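Probable peptidyl-prolyl cis-trans isomerase (Mimivirus, PDB 2OSE) belongs to the cyclophilin family, probably acts as a peptidyl-prolyl cis-trans isomerase that binds cyclosporin A, and forms a homotrimer. Local coordinates at residues N158-D161 with E162-R165; T105-D109 with E110-P114; D20-N24 with N25-G29. All coordinates share one frame; numbering follows the deposited sequence.

Contact 1. Residues N158-D161 with E162-R165; sequences NVLD and ELDR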
loop_
_atom_site.group_PDB
_atom_site.type_symbol
_atom_site.label_atom_id
_atom_site.label_comp_id
_atom_site.label_asym_id
_atom_site.label_seq_id
_atom_site.Cartn_x
_atom_site.Cartn_y
_atom_site.Cartn_z
ATOM N N ASN A 158 -12.020 11.858 -15.545
ATOM C CA ASN A 158 -12.003 10.960 -14.377
ATOM C C ASN A 158 -12.496 9.564 -14.738
ATOM O O ASN A 158 -12.821 9.305 -15.899
ATOM C CB ASN A 158 -12.746 11.571 -13.160
ATOM C CG ASN A 158 -14.232 11.797 -13.414
ATOM O OD1 ASN A 158 -14.904 10.969 -14.030
ATOM N ND2 ASN A 158 -14.751 12.930 -12.932
ATOM N N VAL A 159 -12.574 8.678 -13.755
ATOM C CA VAL A 159 -12.990 7.299 -13.993
ATOM C C VAL A 159 -14.263 6.878 -13.267
ATOM O O VAL A 159 -14.490 5.694 -13.016
ATOM C CB VAL A 159 -11.844 6.284 -13.736
ATOM C CG1 VAL A 159 -10.772 6.405 -14.845
ATOM C CG2 VAL A 159 -11.223 6.424 -12.339
ATOM N N LEU A 160 -15.111 7.840 -12.940
ATOM C CA LEU A 160 -16.374 7.530 -12.292
ATOM C C LEU A 160 -17.306 6.744 -13.223
ATOM O O LEU A 160 -18.080 5.911 -12.747
ATOM C CB LEU A 160 -17.050 8.799 -11.741
ATOM C CG LEU A 160 -16.318 9.535 -10.617
ATOM C CD1 LEU A 160 -17.121 10.754 -10.180
ATOM C CD2 LEU A 160 -16.010 8.611 -9.423
ATOM N N ASP A 161 -17.225 6.980 -14.536
ATOM C CA ASP A 161 -18.018 6.162 -15.460
ATOM C C ASP A 161 -17.642 4.676 -15.459
ATOM O O ASP A 161 -18.390 3.846 -15.980
ATOM C CB ASP A 161 -18.074 6.736 -16.879
ATOM C CG ASP A 161 -16.717 6.845 -17.533
ATOM O OD1 ASP A 161 -15.739 6.187 -17.097
ATOM O OD2 ASP A 161 -16.641 7.630 -18.503
ATOM N N GLU A 162 -16.505 4.347 -14.847
ATOM C CA GLU A 162 -16.020 2.958 -14.847
ATOM C C GLU A 162 -16.517 2.175 -13.646
ATOM O O GLU A 162 -16.287 0.959 -13.561
ATOM C CB GLU A 162 -14.487 2.905 -14.906
ATOM C CG GLU A 162 -13.900 3.294 -16.276
ATOM C CD GLU A 162 -12.371 3.435 -16.265
ATOM O OE1 GLU A 162 -11.699 2.855 -15.367
ATOM O OE2 GLU A 162 -11.846 4.163 -17.146
ATOM N N LEU A 163 -17.189 2.856 -12.710
ATOM C CA LEU A 163 -17.693 2.185 -11.508
ATOM C C LEU A 163 -18.716 1.142 -11.898
ATOM O O LEU A 163 -19.533 1.390 -12.771
ATOM C CB LEU A 163 -18.308 3.176 -10.511
ATOM C CG LEU A 163 -17.364 4.159 -9.774
ATOM C CD1 LEU A 163 -18.188 5.230 -9.041
ATOM C CD2 LEU A 163 -16.414 3.450 -8.803
ATOM N N ASP A 164 -18.657 -0.014 -11.237
ATOM C CA ASP A 164 -19.631 -1.066 -11.429
ATOM C C ASP A 164 -21.029 -0.574 -11.012
ATOM O O ASP A 164 -21.178 0.146 -10.019
ATOM C CB ASP A 164 -19.226 -2.283 -10.608
ATOM C CG ASP A 164 -19.889 -3.570 -11.093
ATOM O OD1 ASP A 164 -21.064 -3.789 -10.748
ATOM O OD2 ASP A 164 -19.221 -4.372 -11.791
ATOM N N ARG A 165 -22.038 -0.939 -11.794
ATOM C CA ARG A 165 -23.451 -0.710 -11.433
ATOM C C ARG A 165 -23.746 -1.177 -10.001
ATOM O O ARG A 165 -24.649 -0.642 -9.336
ATOM C CB ARG A 165 -24.325 -1.455 -12.439
ATOM C CG ARG A 165 -25.768 -1.634 -12.079
ATOM C CD ARG A 165 -26.686 -0.692 -12.838
ATOM N NE ARG A 165 -28.084 -0.909 -12.445
ATOM C CZ ARG A 165 -29.128 -0.370 -13.071
ATOM N NH1 ARG A 165 -28.928 0.424 -14.128
ATOM N NH2 ARG A 165 -30.365 -0.620 -12.648
#
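Val159 O receives the amide of Glu162 at an N···O distance of 3.0 Å. One residue on, Leu163 N repeats the pattern with Leu160 O at 3.2 Å, with an N-H···O angle of 166°. Two consecutive bonds of spacing three identify a short 3-10 turn running through Leu160, Asp161 and Glu162. It sits in the loop that joins strands 147-150 and 168-175 of the antiparallel cyclophilin barrel. The side chain of Glu162 leaves with CG anti to its own carbonyl carbon (chi1 -72°) and runs out extended, which brings the carboxylate back over Val159. There OE2 rests 3.4 Å from Val159 CG1, while OE1 approaches the same methyl at 3.7 Å; the carboxylate packs against this methyl by van der Waals contact, and the two side chains cross obliquely. Asp161 brings a second negative group alongside: its OD1 lies 4.4 Å from Glu162 OE2, with the carboxylate planes only 19° apart. Two like charges this close would probably raise the proton affinity of one of them, although both residues are exposed and water should screen the effect. On the other flank Leu160 and Leu163 lie side by side and point the same way, CD2 of the former 4.0 Å from CD1 of the latter. The two lie against strand 147-150, Leu160 on Thr150 and Leu163 on Met148, and Leu163 also packs on Ala191 of a neighbouring subunit. Before the turn, Leu160 N gives a weak bond to Asn158 OD1 at 3.3 Å, an acceptor that also takes the amide of Arg155.

Contact 2. Residues T105-D109 with E110-P114; sequences TVYCD and EPIPP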
loop_
_atom_site.group_PDB
_atom_site.type_symbol
_atom_site.label_atom_id
_atom_site.label_comp_id
_atom_site.label_asym_id
_atom_site.label_seq_id
_atom_site.Cartn_x
_atom_site.Cartn_y
_atom_site.Cartn_z
ATOM N N THR A 105 -21.495 -5.081 10.057
ATOM C CA THR A 105 -22.894 -4.746 9.898
ATOM C C THR A 105 -23.585 -4.816 11.261
ATOM O O THR A 105 -23.084 -5.469 12.187
ATOM C CB THR A 105 -23.639 -5.641 8.858
ATOM O OG1 THR A 105 -24.027 -6.898 9.444
ATOM C CG2 THR A 105 -22.811 -5.875 7.579
ATOM N N VAL A 106 -24.723 -4.135 11.379
ATOM C CA VAL A 106 -25.514 -4.117 12.625
ATOM C C VAL A 106 -26.370 -5.398 12.771
ATOM O O VAL A 106 -27.010 -5.621 13.801
ATOM C CB VAL A 106 -26.433 -2.855 12.728
ATOM C CG1 VAL A 106 -25.602 -1.566 12.754
ATOM C CG2 VAL A 106 -27.482 -2.810 11.575
ATOM N N TYR A 107 -26.377 -6.225 11.732
ATOM C CA TYR A 107 -27.181 -7.442 11.732
ATOM C C TYR A 107 -26.399 -8.659 12.246
ATOM O O TYR A 107 -26.278 -9.655 11.537
ATOM C CB TYR A 107 -27.681 -7.693 10.313
ATOM C CG TYR A 107 -28.313 -6.469 9.671
ATOM C CD1 TYR A 107 -29.514 -5.941 10.163
ATOM C CD2 TYR A 107 -27.718 -5.847 8.567
ATOM C CE1 TYR A 107 -30.111 -4.821 9.566
ATOM C CE2 TYR A 107 -28.317 -4.733 7.948
ATOM C CZ TYR A 107 -29.507 -4.225 8.467
ATOM O OH TYR A 107 -30.085 -3.121 7.897
ATOM N N CYS A 108 -25.875 -8.574 13.473
ATOM C CA CYS A 108 -24.902 -9.562 13.998
ATOM C C CYS A 108 -23.735 -9.801 13.026
ATOM O O CYS A 108 -23.217 -10.933 12.900
ATOM C CB CYS A 108 -25.583 -10.893 14.340
ATOM S SG CYS A 108 -27.003 -10.705 15.426
ATOM N N ASP A 109 -23.338 -8.731 12.329
ATOM C CA ASP A 109 -22.263 -8.774 11.340
ATOM C C ASP A 109 -22.526 -9.714 10.178
ATOM O O ASP A 109 -21.594 -10.107 9.460
ATOM C CB ASP A 109 -20.922 -9.077 12.009
ATOM C CG ASP A 109 -20.419 -7.917 12.828
ATOM O OD1 ASP A 109 -20.029 -6.882 12.223
ATOM O OD2 ASP A 109 -20.444 -8.027 14.074
ATOM N N GLU A 110 -23.799 -10.057 9.980
ATOM C CA GLU A 110 -24.213 -10.783 8.786
ATOM C C GLU A 110 -24.006 -9.905 7.555
ATOM O O GLU A 110 -24.278 -8.694 7.600
ATOM C CB GLU A 110 -25.695 -11.165 8.843
ATOM C CG GLU A 110 -26.092 -12.218 9.860
ATOM C CD GLU A 110 -27.596 -12.509 9.798
ATOM O OE1 GLU A 110 -28.297 -12.153 10.768
ATOM O OE2 GLU A 110 -28.085 -13.066 8.772
ATOM N N PRO A 111 -23.537 -10.516 6.450
ATOM C CA PRO A 111 -23.514 -9.863 5.152
ATOM C C PRO A 111 -24.892 -9.324 4.789
ATOM O O PRO A 111 -25.914 -9.938 5.152
ATOM C CB PRO A 111 -23.170 -11.001 4.185
ATOM C CG PRO A 111 -22.477 -12.034 4.993
ATOM C CD PRO A 111 -22.974 -11.884 6.411
ATOM N N ILE A 112 -24.930 -8.209 4.060
ATOM C CA ILE A 112 -26.195 -7.666 3.569
ATOM C C ILE A 112 -26.411 -8.057 2.120
ATOM O O ILE A 112 -25.628 -7.684 1.268
ATOM C CB ILE A 112 -26.277 -6.090 3.696
ATOM C CG1 ILE A 112 -25.986 -5.660 5.126
ATOM C CG2 ILE A 112 -27.647 -5.581 3.226
ATOM C CD1 ILE A 112 -25.555 -4.197 5.272
ATOM N N PRO A 113 -27.504 -8.807 1.831
ATOM C CA PRO A 113 -27.828 -9.226 0.469
ATOM C C PRO A 113 -28.204 -8.079 -0.435
ATOM O O PRO A 113 -28.691 -7.059 0.054
ATOM C CB PRO A 113 -29.043 -10.152 0.663
ATOM C CG PRO A 113 -28.915 -10.626 2.051
ATOM C CD PRO A 113 -28.448 -9.394 2.800
ATOM N N PRO A 114 -28.011 -8.254 -1.755
ATOM C CA PRO A 114 -28.353 -7.202 -2.682
ATOM C C PRO A 114 -29.864 -7.156 -2.947
ATOM O O PRO A 114 -30.304 -7.284 -4.084
ATOM C CB PRO A 114 -27.547 -7.553 -3.950
ATOM C CG PRO A 114 -27.195 -9.024 -3.831
ATOM C CD PRO A 114 -27.494 -9.472 -2.434
#
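The Tyr107 ring meets Ile112 at its edge: CD1 of the isoleucine lies in the ring plane, and CG1 approaches CE2 at 3.8 Å, the two side chains crossing at about a right angle. One face of the ring carries Val106 CG2, 3.8 Å above the plane and over its centre. The phenol oxygen reaches the carbonyl of Ala42, at the start of helix 41-52. The backbone from Tyr107 to Glu110 makes a type I' turn, closed by Glu110 N on Tyr107 O at 3.0 Å, with Cys108 and Asp109 both at positive phi. This turn belongs to the long loop of the cyclophilin fold between strands 89-92 and 128-135. Thr105 ties the loop across the turn: its OG1, set between the backbone N and the carbonyl carbon (chi1 81°), donates to Glu110 O at 2.6 Å, tilted 26° from the carbonyl plane. The same OG1 weakly accepts Tyr107 N at 3.3 Å. Asp109 OD1 takes Thr105 N at 3.2 Å from above the carboxylate plane and also bonds Tyr96 OH, while Asp109 OD2 pairs with Arg74.

Contact 3. Residues D20-N24 with N25-G29; sequences DIVLN and NEIIG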
loop_
_atom_site.group_PDB
_atom_site.type_symbol
_atom_site.label_atom_id
_atom_site.label_comp_id
_atom_site.label_asym_id
_atom_site.label_seq_id
_atom_site.Cartn_x
_atom_site.Cartn_y
_atom_site.Cartn_z
ATOM N N ASP A 20 -18.772 14.699 10.894
ATOM C CA ASP A 20 -17.542 15.538 10.905
ATOM C C ASP A 20 -16.407 14.819 10.189
ATOM O O ASP A 20 -16.277 13.589 10.311
ATOM C CB ASP A 20 -17.080 15.817 12.336
ATOM C CG ASP A 20 -17.820 16.923 12.971
ATOM O OD1 ASP A 20 -18.366 17.808 12.259
ATOM O OD2 ASP A 20 -17.878 16.919 14.213
ATOM N N ILE A 21 -15.601 15.576 9.442
ATOM C CA ILE A 21 -14.382 15.046 8.788
ATOM C C ILE A 21 -13.199 15.634 9.545
ATOM O O ILE A 21 -13.176 16.839 9.822
ATOM C CB ILE A 21 -14.297 15.410 7.273
ATOM C CG1 ILE A 21 -15.621 15.036 6.552
ATOM C CG2 ILE A 21 -13.079 14.723 6.573
ATOM C CD1 ILE A 21 -15.780 13.532 6.326
ATOM N N VAL A 22 -12.284 14.761 9.956
ATOM C CA VAL A 22 -11.176 15.146 10.847
ATOM C C VAL A 22 -9.873 14.939 10.074
ATOM O O VAL A 22 -9.743 14.000 9.288
ATOM C CB VAL A 22 -11.210 14.305 12.178
ATOM C CG1 VAL A 22 -9.917 14.488 13.044
ATOM C CG2 VAL A 22 -12.465 14.641 12.992
ATOM N N LEU A 23 -8.927 15.845 10.276
ATOM C CA LEU A 23 -7.560 15.685 9.758
ATOM C C LEU A 23 -6.605 16.226 10.825
ATOM O O LEU A 23 -6.708 17.387 11.248
ATOM C CB LEU A 23 -7.375 16.462 8.457
ATOM C CG LEU A 23 -5.952 16.624 7.883
ATOM C CD1 LEU A 23 -5.549 15.362 7.223
ATOM C CD2 LEU A 23 -5.880 17.783 6.910
ATOM N N ASN A 24 -5.727 15.368 11.313
ATOM C CA ASN A 24 -4.742 15.770 12.332
ATOM C C ASN A 24 -5.372 16.306 13.602
ATOM O O ASN A 24 -4.981 17.371 14.110
ATOM C CB ASN A 24 -3.766 16.786 11.747
ATOM C CG ASN A 24 -2.901 16.184 10.672
ATOM O OD1 ASN A 24 -2.508 15.013 10.761
ATOM N ND2 ASN A 24 -2.601 16.973 9.641
ATOM N N ASN A 25 -6.369 15.572 14.092
ATOM C CA ASN A 25 -7.078 15.921 15.320
ATOM C C ASN A 25 -7.881 17.219 15.312
ATOM O O ASN A 25 -8.318 17.677 16.373
ATOM C CB ASN A 25 -6.133 15.844 16.543
ATOM C CG ASN A 25 -5.681 14.435 16.818
ATOM O OD1 ASN A 25 -4.482 14.125 16.781
ATOM N ND2 ASN A 25 -6.649 13.548 17.059
ATOM N N GLU A 26 -8.088 17.777 14.118
ATOM C CA GLU A 26 -8.899 18.972 13.890
ATOM C C GLU A 26 -10.059 18.640 12.917
ATOM O O GLU A 26 -9.843 18.034 11.868
ATOM C CB GLU A 26 -8.027 20.090 13.286
ATOM C CG GLU A 26 -8.205 20.239 11.751
ATOM C CD GLU A 26 -6.982 20.723 10.978
ATOM O OE1 GLU A 26 -6.068 19.892 10.668
ATOM O OE2 GLU A 26 -6.978 21.943 10.630
ATOM N N ILE A 27 -11.271 19.063 13.270
ATOM C CA ILE A 27 -12.422 19.000 12.350
ATOM C C ILE A 27 -12.230 19.982 11.193
ATOM O O ILE A 27 -12.105 21.196 11.393
ATOM C CB ILE A 27 -13.753 19.326 13.071
ATOM C CG1 ILE A 27 -13.941 18.393 14.265
ATOM C CG2 ILE A 27 -14.937 19.284 12.078
ATOM C CD1 ILE A 27 -15.044 18.773 15.173
ATOM N N ILE A 28 -12.196 19.450 9.980
ATOM C CA ILE A 28 -12.138 20.317 8.797
ATOM C C ILE A 28 -13.516 20.681 8.151
ATOM O O ILE A 28 -13.597 21.564 7.323
ATOM C CB ILE A 28 -11.161 19.788 7.761
ATOM C CG1 ILE A 28 -11.638 18.482 7.166
ATOM C CG2 ILE A 28 -9.742 19.640 8.377
ATOM C CD1 ILE A 28 -10.666 17.920 6.140
ATOM N N GLY A 29 -14.588 20.025 8.569
ATOM C CA GLY A 29 -15.897 20.339 8.035
ATOM C C GLY A 29 -16.852 19.223 8.358
ATOM O O GLY A 29 -16.433 18.194 8.885
#
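Asn25 sits with Asn24 at the tip of a beta hairpin, a two-residue type I' turn from Leu23 to Glu26; phi and psi are positive at both asparagines, as type I' requires. Val22 CG1, anti to its backbone N (chi1 170°), lies 3.9 Å from Asn25 N. Glu26 forms the hydrogen-bonded pair with Leu23: Leu23 N reaches Glu26 O at 2.9 Å, nearly straight at 170°, and Glu26 N returns to Leu23 O. Ile27 then faces Val22 in a non-hydrogen-bonded pair whose CA atoms are 4.3 Å apart. Its side chain leans on Asp20, with CD1 3.5 Å from OD2, a methyl against a carboxylate whose OD1 is salt-bridged to Arg30. At Ile28 the register slips by one residue, a beta bulge: Ile28 N bonds Ile21 O at 2.8 Å, and the next bond already belongs to Gly29. Ile28 places CG1 between its N and carbonyl carbon (chi1 67°), so that CD1 touches Ile21 CG2 at 4.0 Å, while its CG2 branch meets Leu23 CB, also at 4.0 Å. It thus fits against both residues of the strand that share one face, the buried one: Ile21 and Leu23 continue onto helix 177-186, one of the helices that cap the ends of the cyclophilin barrel. Strand 198-205 borders the hairpin beside Asp20 and Val22. Gly29 has a fully extended backbone and carries no side chain. Its own O accepts Ile21 N at 2.8 Å, almost in line with the C=O bond.

Overall arrangement
From the N terminus, the first contact is contact 3, where residues 20-29 turn the chain from strand 16-23 into strand 26-35. Contact 2 follows at 105-114, in the long loop between strands 89-92 and 128-135, beside helix 41-52. Contact 1 comes last, at 158-165, in the loop between strands 147-150 and 168-175 and next to another subunit. Each closes only a local turn, and the three run in series without nesting or crossing. Contacts 2 and 3 lie on opposite sides of the chain's centre, their centres about 29 Å apart; contacts 1 and 2 come nearer, about 9 Å between nearest atoms, without touching.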